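Local coordinates for mortality factor 4-like protein 1 (Homo sapiens, PDB 2F5K), which probably reads chromatin marks, its chromo domain binding histone H3 methylated at a lysine of the tail, at residues A46-K50 with Q51-F55. Residues are numbered along the deposited sequence; the frame is centred on the assembly and turned at random.
Sequences AIKDK and QVKYF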
loop_
_atom_site.group_PDB
_atom_site.type_symbol
_atom_site.label_atom_id
_atom_site.label_comp_id
_atom_site.label_asym_id
_atom_site.label_seq_id
_atom_site.Cartn_x
_atom_site.Cartn_y
_atom_site.Cartn_z
ATOM N N ALA A 46 -14.019 -3.461 2.265
ATOM C CA ALA A 46 -14.960 -4.148 3.146
ATOM C C ALA A 46 -14.846 -3.642 4.570
ATOM O O ALA A 46 -13.751 -3.419 5.080
ATOM C CB ALA A 46 -14.745 -5.639 3.105
ATOM N N ILE A 47 -15.994 -3.447 5.202
ATOM C CA ILE A 47 -16.036 -2.986 6.579
ATOM C C ILE A 47 -16.338 -4.167 7.494
ATOM O O ILE A 47 -17.239 -4.968 7.217
ATOM C CB ILE A 47 -17.099 -1.884 6.745
ATOM C CG1 ILE A 47 -16.779 -0.702 5.834
ATOM C CG2 ILE A 47 -17.169 -1.416 8.192
ATOM C CD1 ILE A 47 -17.801 0.417 5.921
ATOM N N LYS A 48 -15.565 -4.277 8.572
ATOM C CA LYS A 48 -15.746 -5.342 9.545
ATOM C C LYS A 48 -15.469 -4.862 10.962
ATOM O O LYS A 48 -14.380 -4.380 11.266
ATOM C CB LYS A 48 -14.842 -6.525 9.224
ATOM C CG LYS A 48 -14.845 -7.617 10.281
ATOM C CD LYS A 48 -13.778 -8.646 9.975
ATOM C CE LYS A 48 -13.592 -9.626 11.118
ATOM N NZ LYS A 48 -12.554 -10.635 10.774
ATOM N N ASP A 49 -16.475 -4.988 11.817
ATOM C CA ASP A 49 -16.347 -4.650 13.228
ATOM C C ASP A 49 -15.750 -3.277 13.458
ATOM O O ASP A 49 -14.918 -3.100 14.345
ATOM C CB ASP A 49 -15.508 -5.705 13.949
ATOM C CG ASP A 49 -16.029 -7.110 13.730
ATOM O OD1 ASP A 49 -17.253 -7.263 13.519
ATOM O OD2 ASP A 49 -15.288 -8.118 13.752
ATOM N N LYS A 50 -16.173 -2.309 12.654
ATOM C CA LYS A 50 -15.718 -0.931 12.815
ATOM C C LYS A 50 -14.332 -0.721 12.219
ATOM O O LYS A 50 -13.831 0.400 12.163
ATOM C CB LYS A 50 -15.748 -0.522 14.291
ATOM C CG LYS A 50 -17.137 -0.564 14.930
ATOM C CD LYS A 50 -17.110 0.016 16.346
ATOM C CE LYS A 50 -18.473 -0.040 17.017
ATOM N NZ LYS A 50 -18.420 0.548 18.383
ATOM N N GLN A 51 -13.717 -1.812 11.776
ATOM C CA GLN A 51 -12.409 -1.752 11.144
ATOM C C GLN A 51 -12.575 -1.920 9.632
ATOM O O GLN A 51 -13.131 -2.915 9.164
ATOM C CB GLN A 51 -11.484 -2.836 11.711
ATOM C CG GLN A 51 -10.978 -2.571 13.137
ATOM C CD GLN A 51 -10.029 -3.655 13.646
ATOM O OE1 GLN A 51 -9.629 -4.554 12.894
ATOM N NE2 GLN A 51 -9.672 -3.571 14.926
ATOM N N VAL A 52 -12.098 -0.938 8.873
ATOM C CA VAL A 52 -12.222 -0.961 7.421
ATOM C C VAL A 52 -11.019 -1.644 6.790
ATOM O O VAL A 52 -9.879 -1.347 7.131
ATOM C CB VAL A 52 -12.356 0.456 6.865
ATOM C CG1 VAL A 52 -12.724 0.416 5.396
ATOM C CG2 VAL A 52 -13.400 1.238 7.652
ATOM N N LYS A 53 -11.279 -2.574 5.875
ATOM C CA LYS A 53 -10.214 -3.322 5.224
ATOM C C LYS A 53 -10.191 -3.051 3.731
ATOM O O LYS A 53 -11.156 -2.562 3.158
ATOM C CB LYS A 53 -10.399 -4.818 5.465
ATOM C CG LYS A 53 -10.570 -5.206 6.933
ATOM C CD LYS A 53 -10.224 -6.680 7.167
ATOM C CE LYS A 53 -10.081 -7.016 8.646
ATOM N NZ LYS A 53 -9.340 -8.296 8.842
ATOM N N TYR A 54 -9.077 -3.363 3.093
ATOM C CA TYR A 54 -8.994 -3.156 1.657
ATOM C C TYR A 54 -8.371 -4.330 0.957
ATOM O O TYR A 54 -7.341 -4.854 1.383
ATOM C CB TYR A 54 -8.180 -1.912 1.325
ATOM C CG TYR A 54 -8.794 -0.638 1.820
ATOM C CD1 TYR A 54 -8.382 -0.073 3.015
ATOM C CD2 TYR A 54 -9.790 -0.004 1.098
ATOM C CE1 TYR A 54 -8.921 1.090 3.471
ATOM C CE2 TYR A 54 -10.344 1.163 1.545
ATOM C CZ TYR A 54 -9.906 1.712 2.734
ATOM O OH TYR A 54 -10.464 2.881 3.193
ATOM N N PHE A 55 -8.997 -4.752 -0.125
ATOM C CA PHE A 55 -8.406 -5.809 -0.916
ATOM C C PHE A 55 -7.561 -5.110 -1.970
ATOM O O PHE A 55 -8.037 -4.203 -2.662
ATOM C CB PHE A 55 -9.485 -6.710 -1.526
ATOM C CG PHE A 55 -8.933 -7.867 -2.304
ATOM C CD1 PHE A 55 -8.193 -8.851 -1.677
ATOM C CD2 PHE A 55 -9.142 -7.958 -3.675
ATOM C CE1 PHE A 55 -7.667 -9.935 -2.409
ATOM C CE2 PHE A 55 -8.622 -9.024 -4.425
ATOM C CZ PHE A 55 -7.880 -10.016 -3.794
#
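Lys53 N donates a short bond of 2.7 Å to Ala46 O, nearly straight at hydrogen (168°). The return bond, from Ala46 N to Lys53 O, is longer at 3.1 Å. Two residues on, Lys48 and Gln51 exchange the same pair of backbone bonds, Gln51 N reaching Lys48 O at 2.7 Å, and this closes a beta hairpin with a two-residue loop. The loop is a type I' turn with Asp49 and Lys50 at its corners; both have positive phi (50° and 79°), the left-handed backbone that matches the twist of a tight antiparallel hairpin.

Between the two bonded pairs, Ile47 faces Val52 as a non-hydrogen-bonded pair. Ile47 CG1 meets Val52 CG1 at 4.2 Å, a loose apolar contact on one face of the ribbon. The other face carries Ala46, Lys48, Gln51 and Lys53. Here two long lysine chains converge on a diagonal across the strands: Lys48 sets CG anti to its backbone N, Lys53 sets CG beside its own N and anti to the carbonyl carbon, and both run extended from there, Lys48 CD coming within 4.3 Å of Lys53 CE. Their NZ atoms end 4.4 Å apart, a proximity of like charges that probably costs some energy.

The turn is the exposed end of the hairpin formed by strands 37-48 and 51-58. Val52 touches Pro21 of the N-terminal segment, while further along Tyr54 bonds through its backbone to Val69 in strand 67-70, the next strand of the chromo-domain sheet.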